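PDB 5G4I: phospholyase from Arthrobacter aurescens, which probably uses pyridoxal 5'-phosphate to eliminate phosphate from phosphoethanolamine, yielding acetaldehyde and ammonia, on the fold of a class III transaminase. Local coordinates for residues G46-D51 against V56-Y61; L167-R172 against A208-S213; R240-G245 against E273-T278; R395-L400 against L431-A436. All blocks are in the same frame, centred on the assembly; numbering follows the deposited sequence.

Contact 1: G46-D51 against V56-Y61. With PO4 (phosphate ion), chain D.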
# COMPACT_ATOMS: atom_id res chain seq x y z
N GLY A 46 9.12 19.37 -15.79
CA GLY A 46 9.20 18.54 -16.97
C GLY A 46 10.25 17.47 -16.85
O GLY A 46 10.11 16.54 -16.02
N VAL A 47 11.35 17.53 -17.69
CA VAL A 47 12.46 16.60 -17.64
C VAL A 47 13.67 17.15 -16.83
O VAL A 47 14.71 16.47 -16.77
CB VAL A 47 12.91 16.14 -19.02
CG1 VAL A 47 11.81 15.36 -19.80
CG2 VAL A 47 13.53 17.33 -19.86
N TRP A 48 13.50 18.36 -16.27
CA TRP A 48 14.66 19.02 -15.62
C TRP A 48 14.57 19.02 -14.09
O TRP A 48 13.44 19.20 -13.56
CB TRP A 48 14.73 20.45 -16.14
CG TRP A 48 14.91 20.59 -17.62
CD1 TRP A 48 13.91 20.93 -18.51
CD2 TRP A 48 16.08 20.26 -18.41
NE1 TRP A 48 14.41 20.91 -19.79
CE2 TRP A 48 15.73 20.49 -19.78
CE3 TRP A 48 17.38 19.88 -18.10
CZ2 TRP A 48 16.68 20.30 -20.82
CZ3 TRP A 48 18.32 19.68 -19.19
CH2 TRP A 48 17.93 19.91 -20.53
N LEU A 49 15.68 18.77 -13.41
CA LEU A 49 15.78 18.75 -11.94
C LEU A 49 16.89 19.64 -11.43
O LEU A 49 17.92 19.70 -12.08
CB LEU A 49 16.02 17.34 -11.45
CG LEU A 49 14.82 16.36 -11.55
CD1 LEU A 49 15.29 14.91 -11.60
CD2 LEU A 49 13.81 16.67 -10.42
N THR A 50 16.68 20.26 -10.27
CA THR A 50 17.65 21.20 -9.67
C THR A 50 18.01 20.75 -8.26
O THR A 50 17.13 20.32 -7.45
CB THR A 50 17.08 22.60 -9.58
OG1 THR A 50 16.72 23.06 -10.89
CG2 THR A 50 18.14 23.58 -9.01
N ASP A 51 19.31 20.64 -7.99
CA ASP A 51 19.89 20.29 -6.66
C ASP A 51 19.99 21.50 -5.71
O ASP A 51 19.68 22.60 -6.11
CB ASP A 51 21.16 19.38 -6.75
CG ASP A 51 22.48 20.11 -7.10
OD1 ASP A 51 22.42 21.36 -6.99
OD2 ASP A 51 23.47 19.39 -7.48
N VAL A 56 21.66 22.01 -12.45
CA VAL A 56 20.52 21.48 -13.23
C VAL A 56 20.88 20.18 -13.94
O VAL A 56 21.97 20.04 -14.54
CB VAL A 56 20.01 22.55 -14.23
CG1 VAL A 56 18.87 21.98 -15.09
CG2 VAL A 56 19.55 23.77 -13.52
N TYR A 57 19.94 19.21 -13.90
CA TYR A 57 20.17 17.93 -14.52
C TYR A 57 18.99 17.55 -15.48
O TYR A 57 17.82 17.88 -15.17
CB TYR A 57 20.28 16.77 -13.48
CG TYR A 57 21.30 16.96 -12.37
CD1 TYR A 57 20.99 17.79 -11.31
CD2 TYR A 57 22.49 16.36 -12.43
CE1 TYR A 57 21.91 18.00 -10.28
CE2 TYR A 57 23.43 16.49 -11.37
CZ TYR A 57 23.14 17.40 -10.39
OH TYR A 57 24.06 17.56 -9.35
N LEU A 58 19.37 16.83 -16.52
CA LEU A 58 18.41 16.16 -17.43
C LEU A 58 18.09 14.79 -16.79
O LEU A 58 18.96 14.00 -16.52
CB LEU A 58 19.01 15.97 -18.82
CG LEU A 58 18.11 15.24 -19.87
CD1 LEU A 58 16.82 15.94 -20.10
CD2 LEU A 58 18.88 15.04 -21.18
N ASP A 59 16.75 14.53 -16.57
CA ASP A 59 16.28 13.25 -16.01
C ASP A 59 16.21 12.16 -17.05
O ASP A 59 15.26 12.17 -17.86
CB ASP A 59 14.91 13.46 -15.32
CG ASP A 59 14.47 12.27 -14.46
OD1 ASP A 59 15.05 11.17 -14.62
OD2 ASP A 59 13.54 12.52 -13.65
N GLY A 60 17.20 11.25 -17.11
CA GLY A 60 17.14 10.03 -17.92
C GLY A 60 16.78 8.73 -17.24
O GLY A 60 17.10 7.63 -17.74
N TYR A 61 16.12 8.89 -16.06
CA TYR A 61 15.90 7.75 -15.16
C TYR A 61 14.50 7.54 -14.60
O TYR A 61 14.08 6.39 -14.42
CB TYR A 61 16.96 7.81 -13.95
CG TYR A 61 16.72 6.76 -12.87
CD1 TYR A 61 16.95 5.47 -13.12
CD2 TYR A 61 16.02 7.12 -11.74
CE1 TYR A 61 16.59 4.50 -12.17
CE2 TYR A 61 15.64 6.17 -10.82
CZ TYR A 61 15.99 4.92 -11.07
OH TYR A 61 15.55 4.00 -10.10
P PO4 D . 13.39 1.68 -9.99
O1 PO4 D . 12.86 0.93 -11.07
O2 PO4 D . 13.04 3.16 -9.96
O3 PO4 D . 14.79 1.82 -10.58
O4 PO4 D . 13.40 1.08 -8.61

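Contact 2: L167-R172 against A208-S213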
# COMPACT_ATOMS: atom_id res chain seq x y z
N LEU A 167 14.43 -18.66 -0.38
CA LEU A 167 13.45 -18.83 -1.48
C LEU A 167 12.45 -19.88 -1.08
O LEU A 167 12.83 -21.06 -0.61
CB LEU A 167 14.14 -19.23 -2.79
CG LEU A 167 13.27 -19.14 -4.09
CD1 LEU A 167 12.96 -17.68 -4.39
CD2 LEU A 167 13.93 -19.85 -5.27
N GLY A 168 11.15 -19.65 -1.27
CA GLY A 168 10.11 -20.58 -0.86
C GLY A 168 10.15 -21.93 -1.55
O GLY A 168 10.50 -22.00 -2.74
N ALA A 169 9.75 -22.97 -0.78
CA ALA A 169 9.71 -24.29 -1.46
C ALA A 169 8.69 -24.38 -2.57
O ALA A 169 8.82 -25.25 -3.45
CB ALA A 169 9.35 -25.35 -0.40
N HIS A 170 7.70 -23.48 -2.57
CA HIS A 170 6.65 -23.43 -3.61
C HIS A 170 7.11 -22.65 -4.87
O HIS A 170 6.25 -22.40 -5.75
CB HIS A 170 5.35 -22.83 -3.05
CG HIS A 170 5.52 -21.40 -2.56
ND1 HIS A 170 6.26 -21.08 -1.41
CD2 HIS A 170 5.05 -20.24 -3.06
CE1 HIS A 170 6.26 -19.75 -1.28
NE2 HIS A 170 5.52 -19.23 -2.24
N VAL A 171 8.37 -22.27 -4.95
CA VAL A 171 8.84 -21.34 -6.04
C VAL A 171 9.82 -22.15 -6.91
O VAL A 171 10.74 -22.82 -6.37
CB VAL A 171 9.48 -20.05 -5.45
CG1 VAL A 171 9.87 -19.07 -6.57
CG2 VAL A 171 8.55 -19.47 -4.42
N ARG A 172 9.76 -21.93 -8.24
CA ARG A 172 10.82 -22.30 -9.16
C ARG A 172 11.26 -21.10 -9.97
O ARG A 172 10.37 -20.45 -10.59
CB ARG A 172 10.43 -23.50 -10.08
CG ARG A 172 10.11 -24.81 -9.32
CD ARG A 172 11.34 -25.44 -8.61
NE ARG A 172 10.93 -26.70 -7.96
CZ ARG A 172 10.37 -26.75 -6.77
NH1 ARG A 172 10.08 -25.68 -6.04
NH2 ARG A 172 9.83 -27.91 -6.28
N ALA A 208 6.07 -32.14 -5.66
CA ALA A 208 6.15 -31.64 -4.27
C ALA A 208 4.81 -31.25 -3.64
O ALA A 208 4.80 -30.84 -2.47
CB ALA A 208 7.17 -30.53 -4.21
N GLY A 209 3.70 -31.29 -4.33
CA GLY A 209 2.40 -31.00 -3.84
C GLY A 209 1.96 -29.54 -3.83
O GLY A 209 0.85 -29.23 -3.40
N HIS A 210 2.73 -28.68 -4.51
CA HIS A 210 2.31 -27.28 -4.66
C HIS A 210 1.42 -27.02 -5.84
O HIS A 210 0.60 -26.08 -5.86
CB HIS A 210 3.54 -26.37 -4.78
CG HIS A 210 4.62 -26.64 -3.78
ND1 HIS A 210 4.51 -26.40 -2.43
CD2 HIS A 210 5.83 -27.17 -3.97
CE1 HIS A 210 5.63 -26.77 -1.84
NE2 HIS A 210 6.46 -27.22 -2.75
N GLY A 211 1.54 -27.81 -6.93
CA GLY A 211 0.88 -27.51 -8.15
C GLY A 211 1.35 -26.17 -8.74
O GLY A 211 2.33 -25.61 -8.24
N VAL A 212 0.67 -25.69 -9.77
CA VAL A 212 1.06 -24.38 -10.38
C VAL A 212 -0.11 -23.41 -10.18
O VAL A 212 -1.23 -23.58 -10.72
CB VAL A 212 1.38 -24.54 -11.89
CG1 VAL A 212 1.77 -23.15 -12.47
CG2 VAL A 212 2.48 -25.56 -12.11
N SER A 213 0.15 -22.30 -9.45
CA SER A 213 -0.80 -21.20 -9.30
C SER A 213 -0.59 -20.11 -10.42
O SER A 213 -1.55 -19.73 -11.08
CB SER A 213 -0.70 -20.55 -7.89
OG SER A 213 -1.68 -19.51 -7.76

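Contact 3: R240-G245 against E273-T278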
# COMPACT_ATOMS: atom_id res chain seq x y z
N ARG A 240 1.62 -24.07 -21.21
CA ARG A 240 2.02 -25.13 -20.19
C ARG A 240 1.43 -24.82 -18.79
O ARG A 240 0.91 -25.66 -18.09
CB ARG A 240 3.51 -25.24 -20.13
CG ARG A 240 4.11 -25.89 -21.41
CD ARG A 240 5.62 -25.61 -21.55
NE ARG A 240 6.29 -26.33 -22.63
CZ ARG A 240 6.13 -26.03 -23.91
NH1 ARG A 240 5.38 -25.00 -24.30
NH2 ARG A 240 6.77 -26.78 -24.84
N VAL A 241 1.43 -23.53 -18.39
CA VAL A 241 0.88 -23.14 -17.14
C VAL A 241 -0.66 -23.41 -17.08
O VAL A 241 -1.15 -23.89 -16.07
CB VAL A 241 1.18 -21.63 -16.88
CG1 VAL A 241 0.31 -20.98 -15.73
CG2 VAL A 241 2.64 -21.44 -16.59
N ARG A 242 -1.37 -23.06 -18.17
CA ARG A 242 -2.85 -23.28 -18.21
C ARG A 242 -3.16 -24.77 -18.19
O ARG A 242 -4.14 -25.16 -17.53
CB ARG A 242 -3.46 -22.49 -19.34
CG ARG A 242 -3.39 -20.95 -18.98
CD ARG A 242 -3.63 -20.12 -20.16
NE ARG A 242 -3.57 -18.68 -19.73
CZ ARG A 242 -3.40 -17.69 -20.59
NH1 ARG A 242 -3.14 -17.90 -21.89
NH2 ARG A 242 -3.39 -16.42 -20.13
N ALA A 243 -2.30 -25.56 -18.83
CA ALA A 243 -2.60 -27.05 -18.83
C ALA A 243 -2.39 -27.57 -17.39
O ALA A 243 -2.93 -28.66 -17.03
CB ALA A 243 -1.71 -27.73 -19.80
N ALA A 244 -1.56 -26.92 -16.57
CA ALA A 244 -1.31 -27.25 -15.17
C ALA A 244 -2.35 -26.61 -14.22
O ALA A 244 -2.19 -26.74 -13.01
CB ALA A 244 0.08 -26.88 -14.73
N GLY A 245 -3.36 -25.91 -14.75
CA GLY A 245 -4.38 -25.31 -13.91
C GLY A 245 -4.02 -23.95 -13.29
O GLY A 245 -4.68 -23.52 -12.36
N GLU A 273 -2.66 -13.15 -23.77
CA GLU A 273 -3.67 -12.30 -23.04
C GLU A 273 -3.68 -12.83 -21.61
O GLU A 273 -4.23 -13.90 -21.29
CB GLU A 273 -5.09 -12.35 -23.60
CG GLU A 273 -6.00 -11.39 -22.83
CD GLU A 273 -7.48 -11.46 -23.29
OE1 GLU A 273 -7.76 -11.58 -24.53
OE2 GLU A 273 -8.41 -11.42 -22.45
N PRO A 274 -3.00 -12.12 -20.67
CA PRO A 274 -3.04 -12.53 -19.27
C PRO A 274 -4.41 -12.47 -18.62
O PRO A 274 -5.26 -11.63 -19.00
CB PRO A 274 -2.08 -11.53 -18.58
CG PRO A 274 -1.48 -10.78 -19.61
CD PRO A 274 -2.32 -10.83 -20.86
N GLU A 275 -4.63 -13.30 -17.58
CA GLU A 275 -5.81 -13.25 -16.76
C GLU A 275 -5.79 -12.08 -15.73
O GLU A 275 -6.85 -11.63 -15.28
CB GLU A 275 -6.12 -14.53 -16.00
CG GLU A 275 -6.41 -15.72 -16.91
CD GLU A 275 -5.18 -16.54 -17.30
OE1 GLU A 275 -4.00 -16.09 -17.29
OE2 GLU A 275 -5.38 -17.76 -17.71
N LEU A 276 -4.55 -11.68 -15.36
CA LEU A 276 -4.34 -10.67 -14.32
C LEU A 276 -3.19 -9.76 -14.79
O LEU A 276 -2.17 -10.24 -15.32
CB LEU A 276 -3.83 -11.37 -13.00
CG LEU A 276 -4.93 -12.22 -12.25
CD1 LEU A 276 -4.30 -13.39 -11.45
CD2 LEU A 276 -5.78 -11.33 -11.39
N VAL A 277 -3.43 -8.45 -14.59
CA VAL A 277 -2.43 -7.38 -14.97
C VAL A 277 -2.26 -6.44 -13.77
O VAL A 277 -3.26 -5.95 -13.25
CB VAL A 277 -2.86 -6.58 -16.25
CG1 VAL A 277 -1.81 -5.56 -16.59
CG2 VAL A 277 -3.09 -7.51 -17.41
N THR A 278 -1.02 -6.29 -13.32
CA THR A 278 -0.75 -5.39 -12.15
C THR A 278 0.00 -4.14 -12.63
O THR A 278 0.73 -4.14 -13.61
CB THR A 278 0.04 -6.16 -11.06
OG1 THR A 278 1.26 -6.60 -11.63
CG2 THR A 278 -0.75 -7.36 -10.52
O HOH W 1 -3.04 -16.02 -24.06

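Contact 4: R395-L400 against L431-A436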
# COMPACT_ATOMS: atom_id res chain seq x y z
N ARG A 395 26.41 12.00 -14.42
CA ARG A 395 25.95 12.97 -13.40
C ARG A 395 26.72 14.30 -13.45
O ARG A 395 26.16 15.35 -13.41
CB ARG A 395 25.95 12.34 -11.97
CG ARG A 395 25.60 13.27 -10.84
CD ARG A 395 25.97 12.81 -9.41
NE ARG A 395 27.34 12.27 -9.38
CZ ARG A 395 28.45 13.04 -9.43
NH1 ARG A 395 28.40 14.37 -9.47
NH2 ARG A 395 29.62 12.45 -9.39
N GLU A 396 28.09 14.16 -13.47
CA GLU A 396 28.90 15.38 -13.56
C GLU A 396 28.59 16.25 -14.79
O GLU A 396 28.54 17.46 -14.70
CB GLU A 396 30.42 15.05 -13.49
CG GLU A 396 30.87 14.68 -12.09
CD GLU A 396 31.04 15.89 -11.12
OE1 GLU A 396 31.30 17.08 -11.54
OE2 GLU A 396 30.90 15.69 -9.90
N ARG A 397 28.23 15.55 -15.87
CA ARG A 397 27.81 16.18 -17.13
C ARG A 397 26.36 16.70 -17.16
O ARG A 397 25.91 17.31 -18.11
CB ARG A 397 28.03 15.20 -18.31
CG ARG A 397 29.52 14.83 -18.63
CD ARG A 397 29.64 13.69 -19.60
NE ARG A 397 31.03 13.44 -20.03
CZ ARG A 397 31.69 14.17 -20.94
NH1 ARG A 397 31.10 15.14 -21.62
NH2 ARG A 397 32.97 13.87 -21.18
N GLY A 398 25.64 16.49 -16.06
CA GLY A 398 24.28 16.99 -15.95
C GLY A 398 23.20 15.99 -16.42
O GLY A 398 22.14 16.47 -16.83
N VAL A 399 23.47 14.71 -16.34
CA VAL A 399 22.46 13.68 -16.84
C VAL A 399 22.32 12.59 -15.79
O VAL A 399 23.30 11.96 -15.40
CB VAL A 399 22.81 13.09 -18.24
CG1 VAL A 399 21.65 12.20 -18.76
CG2 VAL A 399 23.12 14.22 -19.25
N LEU A 400 21.07 12.27 -15.39
CA LEU A 400 20.79 11.20 -14.42
C LEU A 400 20.42 9.89 -15.13
O LEU A 400 19.42 9.85 -15.84
CB LEU A 400 19.62 11.62 -13.45
CG LEU A 400 19.81 12.95 -12.74
CD1 LEU A 400 18.54 13.25 -11.90
CD2 LEU A 400 21.08 12.96 -11.93
N LEU A 431 26.67 10.70 -23.57
CA LEU A 431 27.01 9.33 -23.42
C LEU A 431 28.19 8.95 -24.29
O LEU A 431 29.16 8.27 -23.83
CB LEU A 431 25.81 8.41 -23.70
CG LEU A 431 26.06 6.89 -23.68
CD1 LEU A 431 26.54 6.47 -22.28
CD2 LEU A 431 24.82 6.12 -24.09
N GLU A 432 28.15 9.38 -25.57
CA GLU A 432 29.33 9.17 -26.47
C GLU A 432 30.61 9.80 -25.97
O GLU A 432 31.64 9.11 -26.01
CB GLU A 432 29.05 9.70 -27.87
CG GLU A 432 28.01 8.85 -28.55
CD GLU A 432 28.23 8.87 -30.17
OE1 GLU A 432 29.16 8.18 -30.63
OE2 GLU A 432 27.46 9.51 -30.77
N LEU A 433 30.55 11.01 -25.48
CA LEU A 433 31.72 11.66 -24.92
C LEU A 433 32.22 10.96 -23.65
O LEU A 433 33.45 10.77 -23.42
CB LEU A 433 31.46 13.13 -24.70
CG LEU A 433 31.19 13.97 -25.99
CD1 LEU A 433 30.65 15.29 -25.62
CD2 LEU A 433 32.41 14.06 -26.93
N SER A 434 31.30 10.52 -22.81
CA SER A 434 31.67 9.72 -21.64
C SER A 434 32.37 8.39 -21.99
O SER A 434 33.43 8.02 -21.39
CB SER A 434 30.38 9.58 -20.75
OG SER A 434 30.79 9.06 -19.44
N LEU A 435 31.84 7.61 -22.91
CA LEU A 435 32.41 6.37 -23.43
C LEU A 435 33.85 6.64 -23.95
O LEU A 435 34.81 5.85 -23.70
CB LEU A 435 31.55 5.71 -24.48
CG LEU A 435 30.31 5.00 -23.93
CD1 LEU A 435 29.38 4.73 -25.10
CD2 LEU A 435 30.61 3.70 -23.23
N ALA A 436 33.99 7.75 -24.66
CA ALA A 436 35.28 8.02 -25.28
C ALA A 436 36.33 8.30 -24.21
O ALA A 436 37.52 8.11 -24.49
CB ALA A 436 35.17 9.15 -26.27

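Contact 1: G46-D51 against V56-Y61
Over one face of the Trp-48 indole, displaced toward its rim, sit Leu-58 CD1 and Val-47 CG2. The leucine methyl makes a CH-pi contact 4.2 Å from the centroid of the six-membered ring, and Val-47 CG2 reaches Leu-58 CD1 itself at 3.6 Å. Val-56 CG1 comes up obliquely to Trp-48 CE3. The Tyr-57 ring, by contrast, is met at its edge, by Leu-49 O and Asp-51 OD2. Its hydroxyl donates to Asp-51 (OH to OD2, 2.7 Å) on the anti side of the carboxylate, 33° out of its plane. Carboxylate and ring stand 65° apart.

These side chains belong to the beta hairpin of strands 48-51 and 56-59. Leu-49 and Tyr-57 form its hydrogen-bonded antiparallel pair, with Leu-49 N to Tyr-57 O at 2.9 Å and Tyr-57 N to Leu-49 O at 2.8 Å. A further bond runs from Asp-59 N to Val-47 O (2.8 Å). The non-hydrogen-bonded pairs, Trp-48 with Leu-58 and Thr-50 with Val-56, share one face of the ribbon, where helix 421-436 covers Leu-58, while Leu-49 and Tyr-57 lie on the other.

The Asp-59 carboxylate reaches forward along the chain (chi1 -168°, CG trans to the amide nitrogen): OD1 accepts from Tyr-61 N in an Asx turn, and OD2 pairs with His-69. Leu-49 CD1 packs against that same OD2 at 3.6 Å. Beyond the turn, the Tyr-61 hydroxyl meets a phosphate ion, probably from the crystallisation liquor, which also binds Arg-414, Gln-254 and Arg-90 of the second subunit.

Contact 2: L167-R172 against A208-S213
A Schellman motif at Gly-209, closing helix 187-207, delivers His-210 onto His-170 in the type I beta turn that runs from Gly-168 to Val-171. The imidazole of His-210 lies flat over the backbone of this turn: His-170 CA stands 3.7 Å from the ring centroid, almost exactly on the ring normal, in a CH-pi contact, and His-170 CB is 3.7 Å from His-210 ND1. The opposite face of the ring looks at Ala-208 O. Having CG beside its own backbone N (chi1 -46°) is what swings the His-210 ring across to the turn. Its NE2 comes within 3.2 Å of Ala-169 O, but the angle is too poor for a hydrogen bond.

That carbonyl has another partner. Arg-172 folds back so that NH1 donates to Ala-169 O (2.9 Å) and to Val-171 O (3.0 Å), both acceptors lying in the guanidinium plane, which ties the side chain to two carbonyls of the turn. The same guanidinium presents its edge to Ala-208, with NH2 4.3 Å from CB.

The contact lies at the surface, away from the cofactor. Arg-172 and His-210 rest on helix 187-207, where Arg-172 NE bonds Ser-204 OG, and edge strand 171-174 pairs with strand 140-143.

Contact 3: R240-G245 against E273-T278
Arg-242 leaves helix 233-243 with CG anti to its carbonyl carbon and runs extended from CG to NE, so its guanidinium is carried across to the loop that leads into strand 276-279. Glu-275 comes from the opposite direction, its chain bent at chi2 (89°), which lifts the carboxylate toward the arginine. The two groups form a salt bridge held at two points. Arg-242 NH2 donates to Glu-275 OE1 at 2.9 Å in a nearly straight bond (171°) with the acceptor in the guanidinium plane, whereas NE reaches Glu-275 OE2, also at 2.9 Å, in a weak, bent bond. Because the two planes stand 74° apart, this is not the coplanar forked pairing: OE1 is approached from above the carboxylate plane.

NH2 has a second acceptor, Glu-273 O at 2.9 Å, with the nitrogen above the carbonyl plane. The remaining nitrogen, NH1, donates to a water 2.9 Å away, and the same water accepts from Glu-273 N at 2.9 Å. One side chain thus grips the backbone of Glu-273 both directly and through water, beside Pro-274 CA at the guanidinium edge. A leucine here would probably leave the Glu-275 carboxylate without its counter-charge and free the 273-275 loop from these ties to the helix end.

Glu-275 OE1 also accepts from Val-248 N of strand 247-251, and Glu-273 OE2 from Ala-110 N. With donors from arginine and backbone converging on OE1, the carboxylate is likely to remain ionised, tying together the C-terminal end of the helix, the loop and the parallel strand.

Contact 4: R395-L400 against L431-A436
The guanidinium of Arg-397 lays one face over the Leu-433 to Ser-434 peptide of helix 421-436, with Leu-433 C and Ser-434 N each displaced toward its rim. It gets there on an outstretched chain: CG lies anti to the carbonyl carbon (chi1 -66°), CG to NE is extended, and a final turn about the CD-NE bond (chi4 -78°) sets the flat group broadside to the helix. Leu-433, crossing the arginine at about a right angle, offers its CB to NH1 at 3.7 Å, and its CD1 lies 4.0 Å from the same nitrogen. At the other end, Arg-397 NE is 4.0 Å from Ser-434 CB.

The serine hydroxyl, anti to its backbone N (chi1 -167°), bonds Asp-393 OD2, the same oxygen that forms a salt bridge with Arg-397 NE. Gln-430 OE1 accepts from Arg-397 NH1, so the guanidinium is held at two of its nitrogens while the helix backs its face. A methionine in place of Arg-397 would probably leave Asp-393 without its cationic partner and let the Gln-430 amide turn.

Next in the chain, Gly-398, at positive phi in a Schellman motif, bonds back from its N to Arg-395 O (2.9 Å) and leads into strand 399-404. Nearby, Arg-395 NH1 meets Glu-396 OE2 at 2.9 Å in a salt bridge of neighbours. Between the two segments themselves the touch is van der Waals; Asp-393 OD2, shared by Arg-397 NE and Ser-434 OG, and the NH1 bond to Gln-430 supply the polar tie, which probably fixes the guanidinium against the helix.

The four contacts fall into two pairs on opposite sides of the chain's centre. Contacts 1 and 4, with centres 14 Å apart, share one sheet: strand 56-59 runs beside strand 399-404, Leu-58 N lies 2.8 Å from Gly-398 O, and Leu-49 CD1 packs on Leu-400 CD1. Contacts 2 and 3, centres 16 Å apart, belong to the other sheet and meet where Val-212 CG2 touches Ala-244 CB at 3.8 Å. The Asp-59 side chain of contact 1 is about 12 Å from that of Gln-254, which binds pyridoxal 5'-phosphate, and the Pro-274 side chain of contact 3 is about 14 Å from a bound cofactor.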